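Local coordinates for protein Cap5O (Staphylococcus aureus, PDB 3OJL) that probably oxidises UDP-sugars as an NAD-dependent dehydrogenase of the UDP-glucose/GDP-mannose family, in the synthesis of capsular polysaccharide, at residues 98-103 with 276-281; 160-165 with 176-181; 385-390 with 407-412. All coordinates share one frame; numbering follows the deposited sequence.

Contact 1: residues 98-103 with 276-281; sequences DQYRSC and FIIAKD
CB and SG of Cys103 both lie over one face of the Phe276 ring, a CH-pi contact joined to a sulfur-aromatic one. The CB sits 3.5 Å from the centroid of the Phe276 ring and only 10° off the ring normal, over the middle of the face. With SG anti to the backbone N (chi1 172°), the sulfur is carried across the same face toward the CD1-CE1 side; SG of Cys103 is 3.8 Å from the Phe276 centroid. Arg101 O approaches this ring from a different direction, at its edge. Phe276 also touches Thr130, an NAD-binding residue, and Cys103 is known to form a disulfide with Cys269.

Further along, the methyl CB of Ala279 points at the opposite loop and rests 3.4 Å from CA of Ser102, with the Ser102 CB close beside it. Tyr100 adds a further apolar meeting: CD2 of its ring is 3.7 Å from CG2 of Ile278, and the two side chains cross at about a right angle. The ring then leads away toward Pro282 and Gln289.

The loop's own shape is held from within by Asp98, whose OD1 receives Ser102 N through its syn lone pair; Ser102 OG turns to Asn96.

No direct hydrogen bond joins the segments. Instead one water accepts from Cys103 N at 3.0 Å and donates to Phe276 O at 2.7 Å. With apolar and ring contacts making up the rest, the link between the NAD-binding and central domains here is probably mostly dispersive.

Contact 2: residues 160-165 with 176-181; sequences CPERVL and NNRIIG. With NAD (nicotinamide-adenine-dinucleotide), chain C.
The guanidinium of Arg178 and the carboxylate of Glu162 meet with their planes 89° apart, so the salt bridge rests on a single N-H...O bond rather than a side-by-side pair. Glu162 OE2 lies at the guanidinium edge and takes Arg178 NE at 2.8 Å, with an N-H...O angle of 153°. Seen from the acid, the donor arrives from above the carboxylate plane, 38° out of it. The Glu162 chain bends at chi2 to bring OE2 across, while OE1 lies near the carboxylate of Glu128, a like charge.

Cys160 packs against the aliphatic stem of Arg178: its SG is 3.5 Å from Arg178 CG and approaches the guanidinium obliquely. On the backbone side, CA of Cys160 makes a CA-H...O contact with Ile179 O at 3.5 Å. Leu173 of helix 169-175 touches both partners of the salt bridge.

The loop's other side meets the nicotinamide of NAD. Arg163 CG is 3.8 Å from C5N of NAD, Glu162 O lies near C6N, and Val164 O near O7N of the carboxamide. A loop leaving strand 156-159, pinned to the antiparallel strand 178-182 and lining the nicotinamide, belongs to the cofactor site of this family's Rossmann-type domain.

Contact 3: residues 385-390 with 407-412; sequences SEFKNL and KNVVKS
Lys388 runs alongside Lys411, the two chains pointing the same way, and its course can be traced atom by atom. CB of Lys388 begins 3.8 Å from CD of Lys411. CG, next out, meets a different neighbour: it is 3.8 Å from CG2 of Val409, whose side chain Lys388 crosses at about a right angle. CD returns to the lysine partner, 3.5 Å from NZ of Lys411. CE, too, passes by NZ of Lys411. The chain is extended to this point and bends only at its last torsion (chi4 -72°), which turns NZ of Lys388 to 3.6 Å from NZ of Lys411. Two ammonium groups so near each other would probably be unfavourable, though such ends are flexible.

The backbone supplies hydrogen bonds. The carbonyl O of Lys388 accepts Lys411 N at 2.9 Å, with an N-H...O angle of 164°, and a weak second bond from Ser412 N. Ser412 contributes its hydroxyl as well: OG donates to Leu390 O at 2.7 Å, from a position tilted off the carbonyl plane.

Apolar contacts accompany these bonds. Phe387 CB lies 3.7 Å from Val409 CG1, which also stands at the edge of the phenyl ring, and Leu390 CD1 is 4.2 Å from Val410 CG2.

The two segments are loops following strands 378-380 and 402-405, neighbours in the parallel five-stranded sheet of the UDP-binding domain. Phe387, Val409 and Val410 pack on Ile380 of the first strand, Asp405 at the end of the second receives Val409 N and Val410 N, and Tyr419 of strand 418-420 borders Val410.

How the contacts relate
From the N terminus, the chain lays down the first strands of the NAD-binding domain and enters the loop 98-103, where contact 1 opens. It closes only at 276-281, a span of 172 intervening residues, and thereby ties that domain to the central one. Within this long excursion contact 2 opens and shuts quickly, enclosing helix 169-175 and the residues leading into it, so along the sequence it falls within contact 1's span. Contact 3 follows in series, joining two loops of the UDP-binding domain across strand 402-405. Centres lie about 22 Å apart for contacts 1 and 2, about 37 Å for 1 and 3. Contacts 1 and 2 both reach the second subunit; contact 3 does not.

Contact 1: residues 98-103 with 276-281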
loop_
_atom_site.group_PDB
_atom_site.type_symbol
_atom_site.label_atom_id
_atom_site.label_comp_id
_atom_site.label_asym_id
_atom_site.label_seq_id
_atom_site.Cartn_x
_atom_site.Cartn_y
_atom_site.Cartn_z
ATOM N N ASP A 98 12.467 16.359 -18.454
ATOM C CA ASP A 98 13.137 16.775 -17.222
ATOM C C ASP A 98 13.425 15.712 -16.141
ATOM O O ASP A 98 13.062 14.539 -16.279
ATOM C CB ASP A 98 12.475 18.045 -16.639
ATOM C CG ASP A 98 10.995 17.939 -16.330
ATOM O OD1 ASP A 98 10.495 16.803 -16.192
ATOM O OD2 ASP A 98 10.347 18.999 -16.173
ATOM N N GLN A 99 14.122 16.158 -15.076
ATOM C CA GLN A 99 14.559 15.378 -13.907
ATOM C C GLN A 99 13.412 14.675 -13.170
ATOM O O GLN A 99 13.467 13.460 -12.944
ATOM C CB GLN A 99 15.431 16.240 -12.941
ATOM C CG GLN A 99 14.835 17.601 -12.506
ATOM C CD GLN A 99 15.633 18.352 -11.447
ATOM O OE1 GLN A 99 15.700 19.595 -11.460
ATOM N NE2 GLN A 99 16.214 17.636 -10.476
ATOM N N TYR A 100 12.369 15.448 -12.833
ATOM C CA TYR A 100 11.214 14.976 -12.091
ATOM C C TYR A 100 10.073 14.423 -12.941
ATOM O O TYR A 100 9.032 14.062 -12.379
ATOM C CB TYR A 100 10.761 16.025 -11.056
ATOM C CG TYR A 100 11.791 16.243 -9.971
ATOM C CD1 TYR A 100 12.375 17.490 -9.777
ATOM C CD2 TYR A 100 12.243 15.182 -9.187
ATOM C CE1 TYR A 100 13.351 17.690 -8.795
ATOM C CE2 TYR A 100 13.235 15.363 -8.221
ATOM C CZ TYR A 100 13.784 16.619 -8.025
ATOM O OH TYR A 100 14.731 16.796 -7.043
ATOM N N ARG A 101 10.288 14.283 -14.278
ATOM C CA ARG A 101 9.303 13.752 -15.245
ATOM C C ARG A 101 7.911 14.422 -15.089
ATOM O O ARG A 101 6.866 13.762 -15.118
ATOM C CB ARG A 101 9.237 12.207 -15.208
ATOM C CG ARG A 101 10.362 11.501 -15.934
ATOM C CD ARG A 101 9.777 10.370 -16.740
ATOM N NE ARG A 101 10.535 9.121 -16.617
ATOM C CZ ARG A 101 10.038 7.911 -16.872
ATOM N NH1 ARG A 101 8.764 7.767 -17.222
ATOM N NH2 ARG A 101 10.800 6.832 -16.738
ATOM N N SER A 102 7.935 15.750 -14.905
ATOM C CA SER A 102 6.779 16.620 -14.740
ATOM C C SER A 102 5.671 16.403 -15.784
ATOM O O SER A 102 5.948 15.995 -16.922
ATOM C CB SER A 102 7.226 18.085 -14.727
ATOM O OG SER A 102 7.098 18.765 -15.967
ATOM N N CYS A 103 4.422 16.697 -15.399
ATOM C CA CYS A 103 3.315 16.615 -16.328
ATOM C C CYS A 103 3.486 17.672 -17.413
ATOM O O CYS A 103 3.687 18.859 -17.105
ATOM C CB CYS A 103 1.986 16.798 -15.605
ATOM S SG CYS A 103 0.561 16.951 -16.719
ATOM N N PHE A 276 3.594 12.883 -12.027
ATOM C CA PHE A 276 2.817 14.122 -12.045
ATOM C C PHE A 276 2.724 14.697 -10.635
ATOM O O PHE A 276 2.662 15.924 -10.488
ATOM C CB PHE A 276 1.429 13.903 -12.665
ATOM C CG PHE A 276 1.374 13.630 -14.159
ATOM C CD1 PHE A 276 0.168 13.659 -14.843
ATOM C CD2 PHE A 276 2.530 13.329 -14.879
ATOM C CE1 PHE A 276 0.122 13.404 -16.219
ATOM C CE2 PHE A 276 2.479 13.086 -16.250
ATOM C CZ PHE A 276 1.280 13.133 -16.910
ATOM N N ILE A 277 2.768 13.799 -9.595
ATOM C CA ILE A 277 2.748 14.134 -8.157
ATOM C C ILE A 277 4.111 14.609 -7.721
ATOM O O ILE A 277 4.178 15.668 -7.096
ATOM C CB ILE A 277 2.205 12.994 -7.225
ATOM C CG1 ILE A 277 0.705 12.723 -7.450
ATOM C CG2 ILE A 277 2.468 13.272 -5.745
ATOM C CD1 ILE A 277 0.535 11.468 -8.029
ATOM N N ILE A 278 5.194 13.835 -8.041
ATOM C CA ILE A 278 6.585 14.157 -7.675
ATOM C C ILE A 278 6.905 15.579 -8.081
ATOM O O ILE A 278 7.269 16.363 -7.220
ATOM C CB ILE A 278 7.693 13.154 -8.188
ATOM C CG1 ILE A 278 7.568 11.734 -7.584
ATOM C CG2 ILE A 278 9.123 13.721 -7.973
ATOM C CD1 ILE A 278 8.322 10.627 -8.399
ATOM N N ALA A 279 6.730 15.921 -9.367
ATOM C CA ALA A 279 7.063 17.242 -9.919
ATOM C C ALA A 279 6.408 18.456 -9.239
ATOM O O ALA A 279 6.942 19.564 -9.330
ATOM C CB ALA A 279 6.806 17.260 -11.399
ATOM N N LYS A 280 5.280 18.234 -8.538
ATOM C CA LYS A 280 4.565 19.274 -7.803
ATOM C C LYS A 280 5.214 19.636 -6.463
ATOM O O LYS A 280 5.069 20.768 -6.004
ATOM C CB LYS A 280 3.076 18.941 -7.660
ATOM C CG LYS A 280 2.315 18.933 -8.993
ATOM C CD LYS A 280 2.425 20.220 -9.851
ATOM C CE LYS A 280 1.752 21.434 -9.251
ATOM N NZ LYS A 280 1.231 22.355 -10.298
ATOM N N ASP A 281 5.932 18.686 -5.847
ATOM C CA ASP A 281 6.667 18.861 -4.587
ATOM C C ASP A 281 7.768 17.784 -4.539
ATOM O O ASP A 281 7.634 16.795 -3.801
ATOM C CB ASP A 281 5.719 18.753 -3.376
ATOM C CG ASP A 281 6.311 19.207 -2.055
ATOM O OD1 ASP A 281 5.608 19.112 -1.035
ATOM O OD2 ASP A 281 7.476 19.686 -2.047
HETATM O O HOH W 1 3.704 17.302 -12.600
#

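Contact 2: residues 160-165 with 176-181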
loop_
_atom_site.group_PDB
_atom_site.type_symbol
_atom_site.label_atom_id
_atom_site.label_comp_id
_atom_site.label_asym_id
_atom_site.label_seq_id
_atom_site.Cartn_x
_atom_site.Cartn_y
_atom_site.Cartn_z
ATOM N N CYS A 160 -12.511 15.782 -15.441
ATOM C CA CYS A 160 -13.145 14.474 -15.383
ATOM C C CYS A 160 -12.139 13.530 -16.012
ATOM O O CYS A 160 -12.080 13.443 -17.236
ATOM C CB CYS A 160 -14.487 14.452 -16.112
ATOM S SG CYS A 160 -15.303 12.837 -16.062
ATOM N N PRO A 161 -11.237 12.923 -15.222
ATOM C CA PRO A 161 -10.198 12.090 -15.838
ATOM C C PRO A 161 -10.753 10.806 -16.436
ATOM O O PRO A 161 -11.371 9.998 -15.735
ATOM C CB PRO A 161 -9.179 11.895 -14.718
ATOM C CG PRO A 161 -9.954 12.046 -13.474
ATOM C CD PRO A 161 -11.113 12.949 -13.750
ATOM N N GLU A 162 -10.649 10.714 -17.782
ATOM C CA GLU A 162 -11.148 9.588 -18.568
ATOM C C GLU A 162 -10.012 8.619 -18.830
ATOM O O GLU A 162 -8.946 9.014 -19.316
ATOM C CB GLU A 162 -11.795 10.056 -19.888
ATOM C CG GLU A 162 -12.923 9.157 -20.382
ATOM C CD GLU A 162 -14.334 9.718 -20.274
ATOM O OE1 GLU A 162 -15.004 9.864 -21.324
ATOM O OE2 GLU A 162 -14.777 10.000 -19.135
ATOM N N ARG A 163 -10.241 7.358 -18.474
ATOM C CA ARG A 163 -9.307 6.249 -18.633
ATOM C C ARG A 163 -10.106 5.091 -19.273
ATOM O O ARG A 163 -11.246 4.849 -18.871
ATOM C CB ARG A 163 -8.749 5.861 -17.239
ATOM C CG ARG A 163 -7.627 4.822 -17.226
ATOM C CD ARG A 163 -7.682 3.971 -15.956
ATOM N NE ARG A 163 -7.079 4.626 -14.787
ATOM C CZ ARG A 163 -7.134 4.151 -13.543
ATOM N NH1 ARG A 163 -7.786 3.026 -13.282
ATOM N NH2 ARG A 163 -6.547 4.807 -12.550
ATOM N N VAL A 164 -9.543 4.418 -20.294
ATOM C CA VAL A 164 -10.218 3.293 -20.961
ATOM C C VAL A 164 -9.281 2.154 -21.376
ATOM O O VAL A 164 -8.170 2.394 -21.841
ATOM C CB VAL A 164 -11.185 3.677 -22.123
ATOM C CG1 VAL A 164 -12.553 4.136 -21.619
ATOM C CG2 VAL A 164 -10.559 4.683 -23.082
ATOM N N LEU A 165 -9.763 0.915 -21.231
ATOM C CA LEU A 165 -9.078 -0.303 -21.638
ATOM C C LEU A 165 -9.608 -0.662 -23.041
ATOM O O LEU A 165 -10.823 -0.789 -23.190
ATOM C CB LEU A 165 -9.375 -1.419 -20.602
ATOM C CG LEU A 165 -9.320 -2.895 -21.039
ATOM C CD1 LEU A 165 -7.962 -3.511 -20.740
ATOM C CD2 LEU A 165 -10.410 -3.689 -20.347
ATOM N N ASN A 176 -18.738 2.439 -16.539
ATOM C CA ASN A 176 -17.746 2.813 -15.531
ATOM C C ASN A 176 -18.139 4.018 -14.684
ATOM O O ASN A 176 -18.813 4.940 -15.164
ATOM C CB ASN A 176 -16.380 3.059 -16.167
ATOM C CG ASN A 176 -15.560 1.836 -16.454
ATOM O OD1 ASN A 176 -16.017 0.678 -16.355
ATOM N ND2 ASN A 176 -14.325 2.096 -16.858
ATOM N N ASN A 177 -17.700 3.993 -13.417
ATOM C CA ASN A 177 -17.898 5.072 -12.455
ATOM C C ASN A 177 -16.987 6.240 -12.832
ATOM O O ASN A 177 -15.815 6.038 -13.172
ATOM C CB ASN A 177 -17.609 4.596 -11.034
ATOM C CG ASN A 177 -18.691 3.720 -10.491
ATOM O OD1 ASN A 177 -19.886 3.951 -10.714
ATOM N ND2 ASN A 177 -18.296 2.675 -9.793
ATOM N N ARG A 178 -17.558 7.454 -12.807
ATOM C CA ARG A 178 -16.898 8.698 -13.184
ATOM C C ARG A 178 -16.724 9.640 -12.005
ATOM O O ARG A 178 -17.546 9.660 -11.094
ATOM C CB ARG A 178 -17.704 9.394 -14.295
ATOM C CG ARG A 178 -16.852 9.799 -15.458
ATOM C CD ARG A 178 -17.674 9.944 -16.716
ATOM N NE ARG A 178 -17.134 9.153 -17.824
ATOM C CZ ARG A 178 -17.415 7.874 -18.046
ATOM N NH1 ARG A 178 -18.222 7.211 -17.221
ATOM N NH2 ARG A 178 -16.890 7.244 -19.086
ATOM N N ILE A 179 -15.655 10.430 -12.043
ATOM C CA ILE A 179 -15.346 11.443 -11.035
ATOM C C ILE A 179 -15.568 12.812 -11.676
ATOM O O ILE A 179 -14.885 13.155 -12.653
ATOM C CB ILE A 179 -13.896 11.294 -10.464
ATOM C CG1 ILE A 179 -13.633 9.864 -9.925
ATOM C CG2 ILE A 179 -13.599 12.383 -9.415
ATOM C CD1 ILE A 179 -12.190 9.517 -9.643
ATOM N N ILE A 180 -16.521 13.580 -11.122
ATOM C CA ILE A 180 -16.844 14.930 -11.586
ATOM C C ILE A 180 -16.126 15.888 -10.646
ATOM O O ILE A 180 -16.530 16.023 -9.487
ATOM C CB ILE A 180 -18.385 15.210 -11.691
ATOM C CG1 ILE A 180 -19.156 14.141 -12.538
ATOM C CG2 ILE A 180 -18.678 16.656 -12.154
ATOM C CD1 ILE A 180 -18.834 14.041 -14.105
ATOM N N GLY A 181 -15.024 16.466 -11.121
ATOM C CA GLY A 181 -14.222 17.375 -10.314
ATOM C C GLY A 181 -14.399 18.786 -10.792
ATOM O O GLY A 181 -13.709 19.212 -11.712
HETATM P PA NAD C . -3.843 10.013 -28.620
HETATM O O1A NAD C . -2.447 10.216 -29.085
HETATM O O2A NAD C . -4.381 8.709 -29.088
HETATM O O5B NAD C . -4.742 11.226 -29.175
HETATM C C5B NAD C . -4.487 12.586 -28.919
HETATM C C4B NAD C . -5.101 13.359 -30.077
HETATM O O4B NAD C . -5.102 14.733 -29.782
HETATM C C3B NAD C . -4.287 13.180 -31.358
HETATM O O3B NAD C . -5.164 12.825 -32.412
HETATM C C2B NAD C . -3.668 14.550 -31.600
HETATM O O2B NAD C . -3.479 14.801 -32.975
HETATM C C1B NAD C . -4.689 15.457 -30.924
HETATM N N9A NAD C . -4.138 16.735 -30.455
HETATM C C8A NAD C . -2.998 16.921 -29.737
HETATM N N7A NAD C . -2.896 18.236 -29.443
HETATM C C5A NAD C . -3.965 18.893 -29.920
HETATM C C6A NAD C . -4.356 20.236 -29.868
HETATM N N6A NAD C . -3.661 21.135 -29.172
HETATM N N1A NAD C . -5.541 20.612 -30.483
HETATM C C2A NAD C . -6.326 19.642 -31.101
HETATM N N3A NAD C . -5.935 18.313 -31.136
HETATM C C4A NAD C . -4.768 17.947 -30.548
HETATM O O3 NAD C . -3.946 10.174 -27.027
HETATM P PN NAD C . -5.105 9.469 -26.151
HETATM O O1N NAD C . -4.832 8.004 -26.120
HETATM O O2N NAD C . -6.429 9.972 -26.592
HETATM O O5D NAD C . -4.827 9.999 -24.651
HETATM C C5D NAD C . -4.912 11.358 -24.303
HETATM C C4D NAD C . -4.653 11.547 -22.815
HETATM O O4D NAD C . -5.703 11.021 -22.032
HETATM C C3D NAD C . -3.401 10.867 -22.272
HETATM O O3D NAD C . -2.187 11.543 -22.549
HETATM C C2D NAD C . -3.712 10.848 -20.791
HETATM O O2D NAD C . -3.621 12.158 -20.281
HETATM C C1D NAD C . -5.187 10.500 -20.811
HETATM N N1N NAD C . -5.334 9.026 -20.704
HETATM C C2N NAD C . -5.504 8.253 -21.827
HETATM C C3N NAD C . -5.643 6.866 -21.733
HETATM C C7N NAD C . -5.648 6.054 -22.995
HETATM O O7N NAD C . -6.830 5.367 -23.345
HETATM N N7N NAD C . -4.548 6.016 -23.759
HETATM C C4N NAD C . -5.611 6.251 -20.480
HETATM C C5N NAD C . -5.437 7.040 -19.337
HETATM C C6N NAD C . -5.286 8.425 -19.464
#

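Contact 3: residues 385-390 with 407-412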
loop_
_atom_site.group_PDB
_atom_site.type_symbol
_atom_site.label_atom_id
_atom_site.label_comp_id
_atom_site.label_asym_id
_atom_site.label_seq_id
_atom_site.Cartn_x
_atom_site.Cartn_y
_atom_site.Cartn_z
ATOM N N SER A 385 -2.418 -15.569 -21.365
ATOM C CA SER A 385 -3.226 -16.744 -21.020
ATOM C C SER A 385 -2.700 -18.045 -21.622
ATOM O O SER A 385 -2.855 -19.101 -21.010
ATOM C CB SER A 385 -4.689 -16.523 -21.380
ATOM O OG SER A 385 -5.267 -15.580 -20.494
ATOM N N GLU A 386 -2.024 -17.955 -22.790
ATOM C CA GLU A 386 -1.406 -19.092 -23.482
ATOM C C GLU A 386 -0.255 -19.707 -22.691
ATOM O O GLU A 386 0.057 -20.888 -22.888
ATOM C CB GLU A 386 -0.977 -18.756 -24.928
ATOM C CG GLU A 386 -0.556 -17.319 -25.190
ATOM C CD GLU A 386 -1.719 -16.421 -25.556
ATOM O OE1 GLU A 386 -2.204 -15.685 -24.667
ATOM O OE2 GLU A 386 -2.161 -16.467 -26.726
ATOM N N PHE A 387 0.342 -18.926 -21.765
ATOM C CA PHE A 387 1.447 -19.393 -20.931
ATOM C C PHE A 387 0.993 -20.112 -19.648
ATOM O O PHE A 387 1.796 -20.836 -19.058
ATOM C CB PHE A 387 2.457 -18.260 -20.635
ATOM C CG PHE A 387 3.022 -17.475 -21.805
ATOM C CD1 PHE A 387 3.399 -16.147 -21.653
ATOM C CD2 PHE A 387 3.206 -18.075 -23.048
ATOM C CE1 PHE A 387 3.930 -15.426 -22.724
ATOM C CE2 PHE A 387 3.723 -17.348 -24.121
ATOM C CZ PHE A 387 4.082 -16.029 -23.952
ATOM N N LYS A 388 -0.293 -19.940 -19.237
ATOM C CA LYS A 388 -0.894 -20.552 -18.034
ATOM C C LYS A 388 -0.766 -22.072 -18.024
ATOM O O LYS A 388 -0.484 -22.659 -16.979
ATOM C CB LYS A 388 -2.369 -20.147 -17.865
ATOM C CG LYS A 388 -2.579 -18.672 -17.523
ATOM C CD LYS A 388 -4.054 -18.326 -17.308
ATOM C CE LYS A 388 -4.292 -16.910 -16.814
ATOM N NZ LYS A 388 -3.890 -16.703 -15.393
ATOM N N ASN A 389 -0.956 -22.697 -19.201
ATOM C CA ASN A 389 -0.864 -24.140 -19.424
ATOM C C ASN A 389 0.257 -24.417 -20.421
ATOM O O ASN A 389 0.156 -24.044 -21.593
ATOM C CB ASN A 389 -2.201 -24.699 -19.935
ATOM C CG ASN A 389 -3.381 -24.315 -19.082
ATOM O OD1 ASN A 389 -3.536 -24.788 -17.951
ATOM N ND2 ASN A 389 -4.223 -23.424 -19.594
ATOM N N LEU A 390 1.350 -25.016 -19.932
ATOM C CA LEU A 390 2.526 -25.389 -20.721
ATOM C C LEU A 390 3.068 -26.707 -20.182
ATOM O O LEU A 390 3.179 -26.874 -18.963
ATOM C CB LEU A 390 3.620 -24.294 -20.683
ATOM C CG LEU A 390 3.453 -23.070 -21.610
ATOM C CD1 LEU A 390 4.285 -21.911 -21.124
ATOM C CD2 LEU A 390 3.863 -23.382 -23.039
ATOM N N LYS A 407 6.320 -13.417 -14.079
ATOM C CA LYS A 407 4.921 -13.056 -13.886
ATOM C C LYS A 407 4.070 -14.119 -13.172
ATOM O O LYS A 407 2.882 -13.871 -12.900
ATOM C CB LYS A 407 4.273 -12.543 -15.195
ATOM C CG LYS A 407 4.611 -11.082 -15.542
ATOM C CD LYS A 407 3.653 -10.034 -14.914
ATOM C CE LYS A 407 3.947 -9.735 -13.448
ATOM N NZ LYS A 407 3.101 -8.647 -12.889
ATOM N N ASN A 408 4.701 -15.270 -12.814
ATOM C CA ASN A 408 4.090 -16.428 -12.142
ATOM C C ASN A 408 2.772 -16.809 -12.827
ATOM O O ASN A 408 1.705 -16.899 -12.198
ATOM C CB ASN A 408 3.933 -16.191 -10.633
ATOM C CG ASN A 408 3.520 -17.398 -9.805
ATOM O OD1 ASN A 408 3.877 -18.554 -10.091
ATOM N ND2 ASN A 408 2.791 -17.136 -8.719
ATOM N N VAL A 409 2.861 -16.971 -14.152
ATOM C CA VAL A 409 1.731 -17.288 -15.012
ATOM C C VAL A 409 1.544 -18.804 -15.191
ATOM O O VAL A 409 0.406 -19.286 -15.225
ATOM C CB VAL A 409 1.792 -16.473 -16.334
ATOM C CG1 VAL A 409 2.923 -16.932 -17.252
ATOM C CG2 VAL A 409 0.449 -16.465 -17.052
ATOM N N VAL A 410 2.658 -19.546 -15.243
ATOM C CA VAL A 410 2.677 -20.999 -15.389
ATOM C C VAL A 410 2.007 -21.669 -14.187
ATOM O O VAL A 410 2.511 -21.602 -13.062
ATOM C CB VAL A 410 4.101 -21.541 -15.672
ATOM C CG1 VAL A 410 4.161 -23.056 -15.521
ATOM C CG2 VAL A 410 4.571 -21.127 -17.051
ATOM N N LYS A 411 0.857 -22.279 -14.435
ATOM C CA LYS A 411 0.114 -22.969 -13.391
ATOM C C LYS A 411 0.285 -24.493 -13.509
ATOM O O LYS A 411 0.188 -25.196 -12.498
ATOM C CB LYS A 411 -1.362 -22.553 -13.381
ATOM C CG LYS A 411 -1.581 -21.052 -13.191
ATOM C CD LYS A 411 -2.655 -20.575 -14.110
ATOM C CE LYS A 411 -3.993 -20.435 -13.428
ATOM N NZ LYS A 411 -5.040 -19.951 -14.370
ATOM N N SER A 412 0.596 -24.993 -14.730
ATOM C CA SER A 412 0.795 -26.420 -15.031
ATOM C C SER A 412 2.021 -27.078 -14.339
ATOM O O SER A 412 2.853 -26.378 -13.746
ATOM C CB SER A 412 0.790 -26.664 -16.540
ATOM O OG SER A 412 1.528 -25.684 -17.251
#